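Local coordinates for LbaCas13a H328A (C2c2) (Lachnospiraceae bacterium NK4A179, PDB 5WLH), which binds a CRISPR precursor guide RNA and is an RNA-targeting nuclease that cleaves at A, probably also processing its own guide, at residues G35-D40 with R56-R61; I808-M813 with Y931-Y936; K888-L893 with V966-V971; Y907-F912 with N919-F924. All coordinates share one frame; numbering follows the deposited sequence.

Contact 1 of 4, residues G35-D40 with R56-R61; sequences GILYND and RYIESR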
# COMPACT_ATOMS: atom_id res chain seq x y z
N GLY A 35 -18.90 -1.79 -19.82
CA GLY A 35 -17.86 -0.82 -19.50
C GLY A 35 -18.27 0.53 -20.04
O GLY A 35 -18.62 0.66 -21.22
N ILE A 36 -18.24 1.55 -19.19
CA ILE A 36 -18.61 2.90 -19.58
C ILE A 36 -17.42 3.83 -19.45
O ILE A 36 -16.51 3.61 -18.65
CB ILE A 36 -19.80 3.45 -18.76
CG1 ILE A 36 -19.43 3.55 -17.27
CG2 ILE A 36 -21.01 2.62 -19.01
CD1 ILE A 36 -20.28 4.55 -16.48
N LEU A 37 -17.45 4.88 -20.26
CA LEU A 37 -16.59 6.04 -20.09
C LEU A 37 -17.42 7.16 -19.50
O LEU A 37 -18.56 7.39 -19.92
CB LEU A 37 -16.00 6.51 -21.43
CG LEU A 37 -14.87 5.75 -22.09
CD1 LEU A 37 -14.35 6.60 -23.26
CD2 LEU A 37 -13.77 5.54 -21.07
N TYR A 38 -16.84 7.87 -18.55
CA TYR A 38 -17.54 9.02 -17.99
C TYR A 38 -16.58 10.13 -17.65
O TYR A 38 -15.44 9.91 -17.24
CB TYR A 38 -18.37 8.65 -16.76
CG TYR A 38 -17.61 8.16 -15.53
CD1 TYR A 38 -17.14 6.86 -15.45
CD2 TYR A 38 -17.45 8.99 -14.42
CE1 TYR A 38 -16.49 6.40 -14.30
CE2 TYR A 38 -16.82 8.54 -13.27
CZ TYR A 38 -16.34 7.25 -13.22
OH TYR A 38 -15.70 6.81 -12.07
N ASN A 39 -17.07 11.35 -17.83
CA ASN A 39 -16.31 12.55 -17.51
C ASN A 39 -16.45 12.87 -16.03
O ASN A 39 -17.53 12.74 -15.45
CB ASN A 39 -16.81 13.71 -18.37
CG ASN A 39 -16.95 13.32 -19.83
OD1 ASN A 39 -15.95 13.11 -20.53
ND2 ASN A 39 -18.20 13.17 -20.30
N ASP A 40 -15.34 13.27 -15.42
CA ASP A 40 -15.31 13.46 -13.98
C ASP A 40 -14.46 14.67 -13.64
O ASP A 40 -13.32 14.77 -14.12
CB ASP A 40 -14.76 12.21 -13.31
CG ASP A 40 -14.89 12.26 -11.80
OD1 ASP A 40 -16.01 12.49 -11.31
OD2 ASP A 40 -13.87 12.08 -11.10
N ARG A 56 -16.98 8.34 -30.46
CA ARG A 56 -16.40 9.58 -30.97
C ARG A 56 -15.31 10.10 -30.06
O ARG A 56 -14.33 10.70 -30.53
CB ARG A 56 -17.50 10.65 -31.12
CG ARG A 56 -16.97 12.04 -31.47
CD ARG A 56 -17.42 13.11 -30.47
NE ARG A 56 -16.55 13.20 -29.29
CZ ARG A 56 -15.56 14.08 -29.15
NH1 ARG A 56 -15.30 14.95 -30.12
NH2 ARG A 56 -14.82 14.08 -28.04
N TYR A 57 -15.45 9.89 -28.75
CA TYR A 57 -14.41 10.31 -27.82
C TYR A 57 -13.11 9.58 -28.10
O TYR A 57 -12.03 10.19 -28.12
CB TYR A 57 -14.88 10.08 -26.38
CG TYR A 57 -13.78 10.29 -25.39
CD1 TYR A 57 -13.50 11.55 -24.89
CD2 TYR A 57 -13.00 9.23 -24.97
CE1 TYR A 57 -12.47 11.74 -23.99
CE2 TYR A 57 -11.98 9.41 -24.07
CZ TYR A 57 -11.72 10.66 -23.58
OH TYR A 57 -10.70 10.83 -22.69
N ILE A 58 -13.18 8.26 -28.29
CA ILE A 58 -11.98 7.49 -28.60
C ILE A 58 -11.39 7.97 -29.93
O ILE A 58 -10.21 8.31 -30.01
CB ILE A 58 -12.30 5.99 -28.62
CG1 ILE A 58 -12.70 5.53 -27.21
CG2 ILE A 58 -11.11 5.18 -29.14
CD1 ILE A 58 -11.61 5.78 -26.17
N GLU A 59 -12.23 8.05 -30.97
CA GLU A 59 -11.79 8.56 -32.27
C GLU A 59 -11.06 9.89 -32.12
O GLU A 59 -9.96 10.07 -32.65
CB GLU A 59 -12.98 8.75 -33.21
CG GLU A 59 -13.68 7.48 -33.68
CD GLU A 59 -14.89 7.77 -34.56
OE1 GLU A 59 -14.70 8.21 -35.72
OE2 GLU A 59 -16.04 7.57 -34.10
N SER A 60 -11.67 10.84 -31.40
CA SER A 60 -11.07 12.16 -31.27
C SER A 60 -9.72 12.11 -30.56
O SER A 60 -8.78 12.82 -30.93
CB SER A 60 -12.03 13.10 -30.54
OG SER A 60 -11.29 14.05 -29.79
N ARG A 61 -9.61 11.28 -29.51
CA ARG A 61 -8.35 11.16 -28.80
C ARG A 61 -7.27 10.54 -29.67
O ARG A 61 -6.09 10.89 -29.56
CB ARG A 61 -8.53 10.34 -27.52
CG ARG A 61 -9.33 11.05 -26.43
CD ARG A 61 -8.45 12.02 -25.65
NE ARG A 61 -7.15 11.43 -25.33
CZ ARG A 61 -5.98 12.03 -25.52
NH1 ARG A 61 -4.85 11.41 -25.19
NH2 ARG A 61 -5.94 13.26 -26.03

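Contact 2 of 4, residues I808-M813 with Y931-Y936; sequences ICQLIM and YVWDIY. With nucleotides of chain B.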
# COMPACT_ATOMS: atom_id res chain seq x y z
N ILE A 808 -12.67 20.76 -3.16
CA ILE A 808 -11.96 21.26 -4.34
C ILE A 808 -10.54 20.71 -4.37
O ILE A 808 -10.07 20.24 -5.41
CB ILE A 808 -11.98 22.80 -4.37
CG1 ILE A 808 -13.42 23.29 -4.48
CG2 ILE A 808 -11.16 23.29 -5.54
CD1 ILE A 808 -13.59 24.77 -4.18
N CYS A 809 -9.84 20.74 -3.22
CA CYS A 809 -8.49 20.20 -3.17
C CYS A 809 -8.46 18.73 -3.55
O CYS A 809 -7.57 18.29 -4.28
CB CYS A 809 -7.89 20.36 -1.77
SG CYS A 809 -7.46 22.04 -1.29
N GLN A 810 -9.41 17.96 -3.03
CA GLN A 810 -9.43 16.53 -3.31
C GLN A 810 -9.64 16.27 -4.80
O GLN A 810 -8.97 15.42 -5.39
CB GLN A 810 -10.52 15.85 -2.49
CG GLN A 810 -10.30 15.94 -1.00
CD GLN A 810 -11.56 15.70 -0.21
OE1 GLN A 810 -12.64 15.54 -0.77
NE2 GLN A 810 -11.42 15.65 1.10
N LEU A 811 -10.56 17.01 -5.41
CA LEU A 811 -10.85 16.80 -6.83
C LEU A 811 -9.68 17.25 -7.69
O LEU A 811 -9.44 16.66 -8.75
CB LEU A 811 -12.14 17.52 -7.22
CG LEU A 811 -13.38 16.92 -6.56
CD1 LEU A 811 -14.61 17.71 -6.92
CD2 LEU A 811 -13.55 15.45 -6.94
N ILE A 812 -8.93 18.26 -7.25
CA ILE A 812 -7.72 18.66 -7.96
C ILE A 812 -6.65 17.59 -7.84
O ILE A 812 -6.05 17.18 -8.83
CB ILE A 812 -7.22 20.02 -7.44
CG1 ILE A 812 -8.04 21.13 -8.08
CG2 ILE A 812 -5.75 20.20 -7.75
CD1 ILE A 812 -7.90 21.19 -9.59
N MET A 813 -6.40 17.11 -6.61
CA MET A 813 -5.35 16.11 -6.42
C MET A 813 -5.68 14.80 -7.12
O MET A 813 -4.77 13.97 -7.31
CB MET A 813 -5.12 15.87 -4.92
CG MET A 813 -4.32 16.96 -4.19
SD MET A 813 -2.60 17.12 -4.73
CE MET A 813 -1.75 17.25 -3.14
N TYR A 931 -12.78 8.46 0.41
CA TYR A 931 -12.92 7.47 -0.65
C TYR A 931 -14.38 7.07 -0.81
O TYR A 931 -14.93 7.07 -1.92
CB TYR A 931 -12.04 6.26 -0.30
CG TYR A 931 -11.82 5.20 -1.36
CD1 TYR A 931 -12.20 5.37 -2.69
CD2 TYR A 931 -11.19 4.00 -1.00
CE1 TYR A 931 -11.98 4.36 -3.63
CE2 TYR A 931 -10.97 3.02 -1.92
CZ TYR A 931 -11.37 3.18 -3.22
OH TYR A 931 -11.13 2.15 -4.10
N VAL A 932 -15.06 6.79 0.30
CA VAL A 932 -16.46 6.41 0.21
C VAL A 932 -17.27 7.54 -0.40
O VAL A 932 -18.13 7.32 -1.26
CB VAL A 932 -16.99 6.00 1.60
CG1 VAL A 932 -18.50 5.85 1.59
CG2 VAL A 932 -16.30 4.69 2.08
N TRP A 933 -17.02 8.78 0.03
CA TRP A 933 -17.72 9.92 -0.55
C TRP A 933 -17.47 10.00 -2.05
O TRP A 933 -18.39 10.23 -2.84
CB TRP A 933 -17.26 11.20 0.15
CG TRP A 933 -17.66 12.52 -0.51
CD1 TRP A 933 -18.80 13.26 -0.26
CD2 TRP A 933 -16.90 13.26 -1.47
NE1 TRP A 933 -18.79 14.40 -1.03
CE2 TRP A 933 -17.65 14.42 -1.79
CE3 TRP A 933 -15.68 13.05 -2.11
CZ2 TRP A 933 -17.19 15.37 -2.70
CZ3 TRP A 933 -15.23 13.98 -3.02
CH2 TRP A 933 -15.99 15.14 -3.31
N ASP A 934 -16.22 9.79 -2.46
CA ASP A 934 -15.87 9.94 -3.87
C ASP A 934 -16.53 8.86 -4.73
O ASP A 934 -16.94 9.12 -5.86
CB ASP A 934 -14.35 9.91 -4.02
CG ASP A 934 -13.90 10.30 -5.41
OD1 ASP A 934 -14.10 11.47 -5.78
OD2 ASP A 934 -13.36 9.43 -6.13
N ILE A 935 -16.63 7.64 -4.19
CA ILE A 935 -17.29 6.56 -4.92
C ILE A 935 -18.76 6.89 -5.13
O ILE A 935 -19.30 6.72 -6.23
CB ILE A 935 -17.14 5.23 -4.18
CG1 ILE A 935 -15.66 4.83 -4.06
CG2 ILE A 935 -17.94 4.15 -4.93
CD1 ILE A 935 -15.42 3.86 -2.90
N TYR A 936 -19.44 7.29 -4.06
CA TYR A 936 -20.85 7.61 -4.20
C TYR A 936 -21.04 8.79 -5.14
O TYR A 936 -22.00 8.84 -5.92
CB TYR A 936 -21.45 7.90 -2.83
CG TYR A 936 -21.76 6.62 -2.08
CD1 TYR A 936 -22.64 5.68 -2.61
CD2 TYR A 936 -21.17 6.33 -0.87
CE1 TYR A 936 -22.93 4.50 -1.94
CE2 TYR A 936 -21.45 5.16 -0.18
CZ TYR A 936 -22.32 4.25 -0.72
OH TYR A 936 -22.61 3.09 -0.05
P A B 25 -8.49 3.93 -11.40
OP1 A B 25 -9.80 4.58 -11.73
OP2 A B 25 -7.29 4.28 -12.18
O5' A B 25 -8.21 4.23 -9.87
C5' A B 25 -7.13 3.61 -9.18
C4' A B 25 -7.57 3.15 -7.82
O4' A B 25 -7.75 4.29 -6.94
C3' A B 25 -8.89 2.37 -7.79
O3' A B 25 -8.79 1.33 -6.83
C2' A B 25 -9.88 3.39 -7.26
O2' A B 25 -11.00 2.83 -6.61
C1' A B 25 -9.00 4.16 -6.28
N9 A B 25 -9.53 5.47 -5.92
C8 A B 25 -10.30 6.30 -6.70
N7 A B 25 -10.69 7.39 -6.07
C5 A B 25 -10.14 7.24 -4.80
C6 A B 25 -10.18 8.06 -3.67
N6 A B 25 -10.83 9.22 -3.64
N1 A B 25 -9.55 7.63 -2.56
C2 A B 25 -8.90 6.46 -2.58
N3 A B 25 -8.80 5.60 -3.60
C4 A B 25 -9.44 6.06 -4.69

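Contact 3 of 4, residues K888-L893 with V966-V971; sequences KPYAGL and VIDLSV. With nucleotides of chain B.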
# COMPACT_ATOMS: atom_id res chain seq x y z
N LYS A 888 -17.27 23.99 25.22
CA LYS A 888 -17.60 22.63 25.65
C LYS A 888 -17.69 21.71 24.43
O LYS A 888 -18.74 21.16 24.13
CB LYS A 888 -18.92 22.62 26.43
CG LYS A 888 -18.96 23.53 27.65
CD LYS A 888 -18.16 22.97 28.82
CE LYS A 888 -17.82 24.07 29.82
NZ LYS A 888 -16.68 23.70 30.71
N PRO A 889 -16.58 21.51 23.72
CA PRO A 889 -16.65 20.73 22.47
C PRO A 889 -17.05 19.27 22.66
O PRO A 889 -17.58 18.67 21.72
CB PRO A 889 -15.24 20.87 21.87
CG PRO A 889 -14.36 21.20 23.04
CD PRO A 889 -15.21 22.02 23.96
N TYR A 890 -16.81 18.67 23.82
CA TYR A 890 -17.03 17.23 23.98
C TYR A 890 -18.37 16.88 24.60
O TYR A 890 -18.64 15.70 24.82
CB TYR A 890 -15.90 16.62 24.82
CG TYR A 890 -14.60 16.58 24.06
CD1 TYR A 890 -14.32 15.54 23.18
CD2 TYR A 890 -13.69 17.61 24.19
CE1 TYR A 890 -13.13 15.53 22.46
CE2 TYR A 890 -12.51 17.60 23.49
CZ TYR A 890 -12.23 16.57 22.63
OH TYR A 890 -11.04 16.60 21.94
N ALA A 891 -19.24 17.87 24.83
CA ALA A 891 -20.48 17.61 25.57
C ALA A 891 -21.27 16.45 24.98
O ALA A 891 -21.61 15.49 25.69
CB ALA A 891 -21.32 18.89 25.61
N GLY A 892 -21.55 16.49 23.68
CA GLY A 892 -22.37 15.45 23.08
C GLY A 892 -21.66 14.11 22.97
O GLY A 892 -22.25 13.05 23.20
N LEU A 893 -20.37 14.15 22.65
CA LEU A 893 -19.61 12.91 22.48
C LEU A 893 -19.59 12.07 23.75
O LEU A 893 -19.59 10.84 23.68
CB LEU A 893 -18.19 13.25 22.03
CG LEU A 893 -17.31 12.07 21.64
CD1 LEU A 893 -17.98 11.25 20.54
CD2 LEU A 893 -15.94 12.59 21.21
N VAL A 966 -12.85 10.88 18.78
CA VAL A 966 -12.23 10.01 19.77
C VAL A 966 -10.77 9.79 19.44
O VAL A 966 -9.89 9.90 20.30
CB VAL A 966 -12.98 8.67 19.84
CG1 VAL A 966 -12.17 7.70 20.63
CG2 VAL A 966 -14.37 8.87 20.50
N ILE A 967 -10.48 9.42 18.18
CA ILE A 967 -9.09 9.19 17.82
C ILE A 967 -8.28 10.46 17.98
O ILE A 967 -7.15 10.43 18.48
CB ILE A 967 -8.98 8.65 16.38
CG1 ILE A 967 -9.75 7.34 16.23
CG2 ILE A 967 -7.49 8.40 16.04
CD1 ILE A 967 -9.63 6.74 14.83
N ASP A 968 -8.85 11.60 17.56
CA ASP A 968 -8.17 12.88 17.71
C ASP A 968 -7.85 13.17 19.17
O ASP A 968 -6.77 13.69 19.48
CB ASP A 968 -9.05 13.99 17.11
CG ASP A 968 -8.48 15.38 17.36
OD1 ASP A 968 -7.64 15.83 16.57
OD2 ASP A 968 -8.88 16.01 18.37
N LEU A 969 -8.77 12.81 20.07
CA LEU A 969 -8.49 12.95 21.50
C LEU A 969 -7.27 12.12 21.88
O LEU A 969 -6.38 12.60 22.58
CB LEU A 969 -9.72 12.55 22.33
CG LEU A 969 -9.50 12.44 23.84
CD1 LEU A 969 -10.68 13.01 24.63
CD2 LEU A 969 -9.24 10.98 24.25
N SER A 970 -7.18 10.89 21.34
CA SER A 970 -6.01 10.06 21.60
C SER A 970 -4.74 10.66 21.01
O SER A 970 -3.69 10.67 21.68
CB SER A 970 -6.25 8.65 21.04
OG SER A 970 -7.17 7.96 21.85
N VAL A 971 -4.79 11.16 19.78
CA VAL A 971 -3.60 11.78 19.19
C VAL A 971 -3.03 12.81 20.14
O VAL A 971 -1.83 12.81 20.46
CB VAL A 971 -3.93 12.41 17.82
CG1 VAL A 971 -2.72 13.23 17.30
CG2 VAL A 971 -4.33 11.36 16.81
P U B 35 -1.28 17.38 13.75
OP1 U B 35 -2.35 16.58 13.10
OP2 U B 35 -1.76 18.62 14.40
O5' U B 35 -0.49 16.51 14.81
C5' U B 35 -1.02 16.26 16.09
C4' U B 35 0.00 15.52 16.91
O4' U B 35 0.27 14.24 16.29
C3' U B 35 1.36 16.19 16.97
O3' U B 35 1.38 17.20 17.95
C2' U B 35 2.30 15.02 17.26
O2' U B 35 2.32 14.74 18.65
C1' U B 35 1.61 13.87 16.52
N1 U B 35 2.25 13.60 15.22
C2 U B 35 3.37 12.80 15.26
O2 U B 35 3.80 12.31 16.29
N3 U B 35 3.96 12.58 14.05
C4 U B 35 3.57 13.10 12.83
O4 U B 35 4.24 12.81 11.84
C5 U B 35 2.41 13.92 12.87
C6 U B 35 1.80 14.14 14.04
O HOH W 1 -11.08 15.29 19.70

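Contact 4 of 4, residues Y907-F912 with N919-F924; sequences YIVSRF and NHMLGF. With nucleotides of chain B.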
# COMPACT_ATOMS: atom_id res chain seq x y z
N TYR A 907 -11.79 4.22 21.17
CA TYR A 907 -11.11 4.96 22.22
C TYR A 907 -9.91 4.20 22.75
O TYR A 907 -8.77 4.69 22.68
CB TYR A 907 -12.09 5.25 23.34
CG TYR A 907 -11.46 5.85 24.57
CD1 TYR A 907 -10.52 6.88 24.47
CD2 TYR A 907 -11.84 5.42 25.84
CE1 TYR A 907 -9.95 7.43 25.62
CE2 TYR A 907 -11.28 5.96 26.98
CZ TYR A 907 -10.35 6.97 26.87
OH TYR A 907 -9.80 7.52 28.01
N ILE A 908 -10.14 3.00 23.30
CA ILE A 908 -9.04 2.29 23.96
C ILE A 908 -7.97 1.90 22.95
O ILE A 908 -6.77 2.02 23.23
CB ILE A 908 -9.58 1.07 24.73
CG1 ILE A 908 -10.47 1.55 25.88
CG2 ILE A 908 -8.43 0.21 25.27
CD1 ILE A 908 -9.72 2.48 26.89
N VAL A 909 -8.36 1.42 21.77
CA VAL A 909 -7.34 1.01 20.80
C VAL A 909 -6.48 2.20 20.39
O VAL A 909 -5.25 2.13 20.44
CB VAL A 909 -7.98 0.31 19.58
CG1 VAL A 909 -6.95 0.14 18.46
CG2 VAL A 909 -8.48 -1.05 20.00
N SER A 910 -7.11 3.32 20.01
CA SER A 910 -6.30 4.46 19.57
C SER A 910 -5.52 5.05 20.73
O SER A 910 -4.39 5.54 20.53
CB SER A 910 -7.18 5.53 18.93
OG SER A 910 -8.04 6.14 19.88
N ARG A 911 -6.07 4.98 21.94
CA ARG A 911 -5.44 5.62 23.08
C ARG A 911 -4.13 4.94 23.45
O ARG A 911 -3.25 5.58 24.03
CB ARG A 911 -6.40 5.62 24.27
CG ARG A 911 -5.95 6.49 25.44
CD ARG A 911 -5.91 7.96 25.09
NE ARG A 911 -5.54 8.74 26.27
CZ ARG A 911 -4.29 9.03 26.62
NH1 ARG A 911 -3.25 8.64 25.88
NH2 ARG A 911 -4.07 9.74 27.72
N PHE A 912 -3.99 3.65 23.15
CA PHE A 912 -2.78 2.90 23.48
C PHE A 912 -1.74 2.93 22.36
O PHE A 912 -0.79 2.16 22.40
CB PHE A 912 -3.14 1.46 23.84
CG PHE A 912 -3.43 1.29 25.29
CD1 PHE A 912 -2.40 1.13 26.20
CD2 PHE A 912 -4.73 1.39 25.76
CE1 PHE A 912 -2.65 1.02 27.54
CE2 PHE A 912 -5.00 1.28 27.12
CZ PHE A 912 -3.95 1.10 28.01
N ASN A 919 -1.99 9.37 14.98
CA ASN A 919 -2.14 10.31 13.87
C ASN A 919 -2.35 9.57 12.56
O ASN A 919 -3.19 9.95 11.74
CB ASN A 919 -0.91 11.22 13.78
CG ASN A 919 -0.97 12.18 12.59
OD1 ASN A 919 -1.73 13.13 12.61
ND2 ASN A 919 -0.16 11.92 11.55
N HIS A 920 -1.56 8.52 12.33
CA HIS A 920 -1.74 7.70 11.14
C HIS A 920 -3.12 7.06 11.11
O HIS A 920 -3.78 7.02 10.06
CB HIS A 920 -0.67 6.60 11.08
CG HIS A 920 0.69 7.06 10.68
ND1 HIS A 920 0.91 8.03 9.73
CD2 HIS A 920 1.92 6.65 11.08
CE1 HIS A 920 2.21 8.22 9.58
NE2 HIS A 920 2.84 7.39 10.38
N MET A 921 -3.57 6.51 12.24
CA MET A 921 -4.90 5.93 12.31
C MET A 921 -5.96 6.96 11.96
O MET A 921 -6.88 6.68 11.18
CB MET A 921 -5.16 5.36 13.71
CG MET A 921 -6.48 4.62 13.84
SD MET A 921 -6.60 4.01 15.54
CE MET A 921 -7.75 2.65 15.37
N LEU A 922 -5.83 8.18 12.49
CA LEU A 922 -6.77 9.23 12.13
C LEU A 922 -6.72 9.52 10.64
O LEU A 922 -7.77 9.71 10.01
CB LEU A 922 -6.44 10.49 12.94
CG LEU A 922 -7.45 11.62 12.89
CD1 LEU A 922 -8.87 11.10 13.16
CD2 LEU A 922 -7.03 12.67 13.91
N GLY A 923 -5.53 9.54 10.06
CA GLY A 923 -5.40 9.77 8.63
C GLY A 923 -6.08 8.68 7.80
O GLY A 923 -6.68 8.96 6.77
N PHE A 924 -6.00 7.43 8.26
CA PHE A 924 -6.66 6.34 7.54
C PHE A 924 -8.18 6.49 7.61
O PHE A 924 -8.90 6.18 6.65
CB PHE A 924 -6.23 5.00 8.13
CG PHE A 924 -4.87 4.53 7.64
CD1 PHE A 924 -4.58 4.53 6.29
CD2 PHE A 924 -3.91 4.10 8.54
CE1 PHE A 924 -3.32 4.11 5.84
CE2 PHE A 924 -2.66 3.67 8.09
CZ PHE A 924 -2.38 3.67 6.75
P U B 35 -1.28 17.38 13.75
OP1 U B 35 -2.35 16.58 13.10
OP2 U B 35 -1.76 18.62 14.40
O5' U B 35 -0.49 16.51 14.81
C5' U B 35 -1.02 16.26 16.09
C4' U B 35 0.00 15.52 16.91
O4' U B 35 0.27 14.24 16.29
C3' U B 35 1.36 16.19 16.97
O3' U B 35 1.38 17.20 17.95
C2' U B 35 2.30 15.02 17.26
O2' U B 35 2.32 14.74 18.65
C1' U B 35 1.61 13.87 16.52
N1 U B 35 2.25 13.60 15.22
C2 U B 35 3.37 12.80 15.26
O2 U B 35 3.80 12.31 16.29
N3 U B 35 3.96 12.58 14.05
C4 U B 35 3.57 13.10 12.83
O4 U B 35 4.24 12.81 11.84
C5 U B 35 2.41 13.92 12.87
C6 U B 35 1.80 14.14 14.04

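Contact 1 of 4, residues G35-D40 with R56-R61
Leu37 of strand 33-39 meets Tyr57 and Ile58 of helix 51-64 in a small, buried strand-to-helix apolar contact near the start of the modelled chain; the centre of the contact lies about 29 Å from the centre of the chain. The surface buried is modest, 113 Å² over both sides, and no hydrogen bond crosses between the segments. The backbones stay well apart: the nearest CA atoms, those of Leu37 and Tyr57, are 9.1 Å from each other, so side chains alone make the junction.

One methyl of Leu37 does the touching. Its CD1 lies 3.4 Å from CD2 of Tyr57, a close carbon-to-carbon approach, and 3.8 Å from CE2 of the same tyrosine, so it meets the CD2-CE2 bond obliquely, away from the hydroxyl. The same CD1 is 4.1 Å from CD1 of Ile58, which makes this single methyl the meeting point for two successive helix residues. The leucine and tyrosine side chains cross at about a right angle. With CG placed opposite the backbone N (chi1 171°), Tyr57 projects its ring from the helix toward the strand, and within the helix CG of Arg61 lies 3.7 Å above the plane over one face, offset to the rim.

Strand 33-39 pairs with strand 22-28 in a two-stranded antiparallel sheet, where Leu37 also touches Thr24. Tyr57 OH makes a weak hydrogen bond to Asn21 N. Ile243 of helix 233-244 touches both Leu37 and Ile58, with Val239 also on Ile58, so a second helix completes the apolar cluster, while Tyr38 and Asp40 lean on helix 915-941.

Contact 2 of 4, residues I808-M813 with Y931-Y936
Apolar and van der Waals packing between Leu811 and Trp933 joins helix 805-813 to helix 915-941. CD2 of Leu811 approaches the indole at its edge, near the ring plane, 4.4 Å from CH2 of Trp933, and is 4.2 Å from OD1 of Asp934. Gln810 adds a polar atom to the same indole, its OE1 lying 3.8 Å from CZ3 of Trp933 with the amide and ring planes 64° apart. This is contact without a hydrogen bond: the amide is held by Ser673 O at NE2 and, weakly, by Gln930 at OE1. Only 130 Å² is buried, in keeping with segment axes that come no nearer than 12.3 Å and cross at -75°.

The long helix 915-941 is an RNA-binding element here. Cas13a domain order, and the packing of Tyr931, Ile935 and Tyr936 against helix 486-517, make it probably part of the second HEPN1 piece.

Interactions with nucleotide A25 of chain B come from Tyr931, two residues before Trp933 on the same helix. The adenine lies over one face of Tyr931, its N3 3.3 Å above the ring plane and over the ring centre, while Tyr931 OH donates a 2.6 Å hydrogen bond to O2' of the same nucleotide. One tyrosine thereby contacts both base and ribose.

Electrostatic links fix Asp934: OD1 forms a salt bridge with Arg937 and OD2 with Arg938.

Contact 3 of 4, residues K888-L893 with V966-V971
Tyr890 has the largest share of the buried surface, 52 Å² of its own, and reaches helix 960-974 in two ways. Its ring carbon CE1 is 4.1 Å from CD1 of Leu969, with the two side chains set at a slant to each other. Its hydroxyl donates to a water 2.6 Å from OH, and that water in turn donates to OD2 of Asp968 over 2.7 Å. Tyr890 OH and Asp968 OD2 are 4.2 Å apart, too far to bond directly, so the water carries the polar link; the same OD2 forms a salt bridge with Lys972.

Tyr890 sits in a type I beta turn, Lys888 to Ala891, and the contact thus sets the turn and Leu893 of helix 891-898 against helix 960-974. Both sides also touch helix 621-632: Tyr890 and Leu969 meet Thr632, while Leu893 and Val966 meet Phe628.

In Leu969 CB already heads toward 888-893, and the trans first torsion carries CD1 on to Tyr890. Three residues earlier, Val966 presents CG2 to CD2 of Leu893 at 4.1 Å, those side chains crossing at about a right angle. On Val971, CG1 packs 3.3 Å from the ribose O4' of U35 of chain B.

Contact 4 of 4, residues Y907-F912 with N919-F924
At the bend where helix 901-911 gives way to helix 915-941, Met921 of the second helix lies against Val909 and Ser910 of the first, a packing between two consecutive helices joined by a short connection that buries 97 Å². The backbones come fairly close, with the CA atoms of Ser910 and Met921 7.5 Å apart.

Met921 carries the whole contact. Its chain runs fully extended (chi2 180°) from CG set opposite the backbone N, and this reach lays the thioether across the first helix. SD meets CB of Ser910 at 3.8 Å and its CA at 4.1 Å, while the terminal CE rests 4.1 Å from CG1 of Val909, the two side chains crossing at about a right angle. Val909 is also covered by Met602 of helix 588-602.

The hydroxyl of Ser910 takes no part in gripping the methionine: with chi1 at 67°, OG is bonded to Trp906 O in its own helix and to Ser970 OG of helix 960-974. Two residues before Met921, Asn919 turns to the RNA, its ND2 3.5 Å from C5 of U35 of chain B.

With no hydrogen bond or charge pair between the segments, what joins them is dispersion and shape: an extended thioether against the carbon side of a serine whose OG is already bonded to those two oxygens.

Overall arrangement
Contact 1 closes first, over a loop of 15 residues, and joins the N-terminal sheet to helix 51-64. The chain then runs on to contact 2, whose loop spans helices up to 915-941. Contact 3 opens within that loop and closes after it, so the two cross. Contact 4, the shortest closure, falls within both of these loops. Contacts 3 and 4 touch, most directly through Ser970 and Ser910, a probable hydrogen bond. Contacts 2 and 4 share helix 915-941, about 23 Å apart between centres, so this helix ties the 888-971 helical cluster to the A25 site of contact 2, which approaches contact 1 to about 5 Å at nearest atoms.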